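Esterase/lipase (Lactobacillus rhamnosus, PDB 4OUK) probably hydrolyses carboxylic esters as a serine esterase of the alpha/beta-hydrolase superfamily. Local coordinates at residues L182-A187 / L276-N281. The protein carries 1 engineered substitution. Residues are numbered along the deposited sequence; the frame is centred on the assembly and turned at random.
With C63 ((2R)-2,3-bis(hexyloxy)propyl hydrogen (S)-pentylphosphonate), chain B.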
loop_
_atom_site.group_PDB
_atom_site.type_symbol
_atom_site.label_atom_id
_atom_site.label_comp_id
_atom_site.label_asym_id
_atom_site.label_seq_id
_atom_site.Cartn_x
_atom_site.Cartn_y
_atom_site.Cartn_z
ATOM N N LEU A 182 -4.470 2.258 5.156
ATOM C CA LEU A 182 -3.849 3.240 4.305
ATOM C C LEU A 182 -2.980 4.142 5.171
ATOM O O LEU A 182 -3.478 4.753 6.103
ATOM C CB LEU A 182 -4.912 4.077 3.597
ATOM C CG LEU A 182 -5.939 3.285 2.782
ATOM C CD1 LEU A 182 -6.890 4.224 2.028
ATOM C CD2 LEU A 182 -5.272 2.330 1.795
ATOM N N VAL A 183 -1.704 4.211 4.848
ATOM C CA VAL A 183 -0.736 5.010 5.606
ATOM C C VAL A 183 -0.421 6.287 4.780
ATOM O O VAL A 183 0.130 6.215 3.664
ATOM C CB VAL A 183 0.539 4.206 6.022
ATOM C CG1 VAL A 183 1.506 5.118 6.735
ATOM C CG2 VAL A 183 0.200 3.030 6.924
ATOM N N CYS A 184 -0.787 7.450 5.368
ATOM C CA CYS A 184 -0.762 8.742 4.688
ATOM C C CYS A 184 -1.087 8.612 3.174
ATOM O O CYS A 184 -0.267 9.013 2.325
ATOM C CB CYS A 184 0.602 9.338 4.790
ATOM S SG CYS A 184 1.119 9.507 6.472
ATOM N N PRO A 185 -2.253 8.019 2.845
ATOM C CA PRO A 185 -2.519 7.805 1.429
ATOM C C PRO A 185 -2.704 9.110 0.671
ATOM O O PRO A 185 -3.104 10.129 1.288
ATOM C CB PRO A 185 -3.859 7.100 1.473
ATOM C CG PRO A 185 -4.546 7.736 2.685
ATOM C CD PRO A 185 -3.443 7.727 3.680
ATOM N N VAL A 186 -2.423 9.065 -0.644
ATOM C CA VAL A 186 -2.850 10.103 -1.617
ATOM C C VAL A 186 -3.951 9.488 -2.460
ATOM O O VAL A 186 -3.715 9.080 -3.558
ATOM C CB VAL A 186 -1.627 10.597 -2.404
ATOM C CG1 VAL A 186 -1.983 11.691 -3.404
ATOM C CG2 VAL A 186 -0.688 11.238 -1.409
ATOM N N ALA A 187 -5.118 9.293 -1.853
ATOM C CA ALA A 187 -6.165 8.508 -2.438
ATOM C C ALA A 187 -6.893 9.327 -3.521
ATOM O O ALA A 187 -7.654 8.745 -4.305
ATOM C CB ALA A 187 -7.165 8.080 -1.381
ATOM N N LEU A 276 6.964 13.235 13.471
ATOM C CA LEU A 276 5.957 12.267 12.985
ATOM C C LEU A 276 5.514 12.693 11.576
ATOM O O LEU A 276 4.388 13.142 11.342
ATOM C CB LEU A 276 4.803 12.202 13.972
ATOM C CG LEU A 276 5.213 11.722 15.362
ATOM C CD1 LEU A 276 3.993 11.407 16.226
ATOM C CD2 LEU A 276 6.028 10.435 15.224
ATOM N N LYS A 277 6.426 12.544 10.645
ATOM C CA LYS A 277 6.268 13.170 9.342
ATOM C C LYS A 277 5.741 12.120 8.413
ATOM O O LYS A 277 5.156 11.080 8.837
ATOM C CB LYS A 277 7.646 13.607 8.838
ATOM C CG LYS A 277 8.382 12.369 8.308
ATOM C CD LYS A 277 9.848 12.207 8.723
ATOM C CE LYS A 277 10.133 10.717 9.082
ATOM N NZ LYS A 277 9.669 9.709 8.037
ATOM N N HIS A 278 5.999 12.370 7.137
ATOM C CA HIS A 278 5.564 11.500 6.095
ATOM C C HIS A 278 6.027 10.001 6.237
ATOM O O HIS A 278 7.189 9.615 6.280
ATOM C CB HIS A 278 5.844 12.146 4.706
ATOM C CG HIS A 278 4.929 11.644 3.633
ATOM N ND1 HIS A 278 3.556 11.719 3.745
ATOM C CD2 HIS A 278 5.179 10.993 2.472
ATOM C CE1 HIS A 278 2.999 11.139 2.695
ATOM N NE2 HIS A 278 3.962 10.702 1.903
ATOM N N VAL A 279 5.014 9.159 6.338
ATOM C CA VAL A 279 5.112 7.731 6.507
ATOM C C VAL A 279 6.160 7.285 7.522
ATOM O O VAL A 279 6.890 6.313 7.302
ATOM C CB VAL A 279 5.151 6.956 5.149
ATOM C CG1 VAL A 279 4.055 7.443 4.241
ATOM C CG2 VAL A 279 6.444 7.091 4.401
ATOM N N PHE A 280 6.215 8.015 8.637
ATOM C CA PHE A 280 7.220 7.777 9.708
ATOM C C PHE A 280 7.188 6.327 10.188
ATOM O O PHE A 280 8.216 5.720 10.525
ATOM C CB PHE A 280 7.030 8.758 10.867
ATOM C CG PHE A 280 5.946 8.385 11.795
ATOM C CD1 PHE A 280 6.168 7.472 12.798
ATOM C CD2 PHE A 280 4.657 8.912 11.633
ATOM C CE1 PHE A 280 5.121 7.079 13.660
ATOM C CE2 PHE A 280 3.626 8.541 12.488
ATOM C CZ PHE A 280 3.862 7.622 13.520
ATOM N N ASN A 281 5.993 5.748 10.267
ATOM C CA ASN A 281 5.877 4.411 10.842
ATOM C C ASN A 281 6.334 3.295 9.893
ATOM O O ASN A 281 6.521 2.160 10.316
ATOM C CB ASN A 281 4.447 4.137 11.336
ATOM C CG ASN A 281 3.426 4.206 10.212
ATOM O OD1 ASN A 281 3.249 5.281 9.620
ATOM N ND2 ASN A 281 2.799 3.074 9.886
HETATM P P5 C63 B . 4.067 9.492 -1.603
HETATM O O11 C63 B . 4.231 8.222 -2.319
HETATM C C6 C63 B . 3.663 10.880 -2.681
HETATM C C7 C63 B . 2.417 10.582 -3.453
HETATM C C8 C63 B . 1.767 11.823 -4.026
HETATM C C9 C63 B . 2.469 12.314 -5.270
HETATM C C10 C63 B . 3.831 12.828 -4.931
HETATM O O4 C63 B . 5.333 9.925 -0.748
HETATM C C3 C63 B . 6.232 10.726 -1.509
HETATM C C2 C63 B . 5.889 12.227 -1.532
HETATM O O13 C63 B . 6.245 12.853 -2.784
HETATM C C14 C63 B . 6.925 14.109 -2.652
HETATM C C15 C63 B . 8.450 13.934 -2.587
HETATM C C16 C63 B . 9.092 13.961 -3.970
HETATM C C17 C63 B . 10.339 13.085 -4.108
HETATM C C1 C63 B . 6.601 12.951 -0.392
HETATM O O20 C63 B . 6.590 14.377 -0.580
HETATM C C21 C63 B . 6.282 15.111 0.628
HETATM C C22 C63 B . 6.241 16.637 0.412
HETATM C C23 C63 B . 5.865 17.080 -1.000
HETATM C C24 C63 B . 6.287 18.527 -1.305
HETATM C C25 C63 B . 7.400 18.567 -2.362
HETATM C C26 C63 B . 6.912 18.967 -3.739
#
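Cys184 and His278 meet beside the active site of an alpha/beta-hydrolase fold, where the chain leaving parallel strand 179-183 faces the loop that carries the probable triad histidine. The methylene does the touching: Cys184 CB lies 3.7 Å from His278 CE1, approaching the imidazole obliquely, while SG lies 3.9 Å from the backbone N of Val279 and 5.0 Å from the His278 ring centre, again obliquely. A methyl of Val279, CG1, sits 4.0 Å above the imidazole plane, over the ring centre, and also packs against Cys184 CB, so the next residue in the chain backs one face of the histidine. A chi1 of -155°, roughly anti, carries the His278 ring to the phosphonate. ND1 is hydrogen-bonded to Asp243 and NE2 to Ser146, consistent with a Ser-His-Asp triad; Phe245 adds an edge-to-face ring contact. A phenylalanine at His278 would probably leave Asp243 and Ser146 without their shared imidazole partner and O4 of the phosphonate without its N-H. Farther along, Asn281 and Val183 approach from opposite directions, and Val183 CG1 comes to 3.4 Å from Asn281 OD1, whereas the amide ND2 is bonded to Asn294 of helix 288-311. At the ligand end, Val186 CG2 touches C8 of the pentyl chain at 3.6 Å, and His278 NE2 makes a weak hydrogen bond of 3.1 Å to phosphonate ester oxygen O4, bent to 129° at the hydrogen.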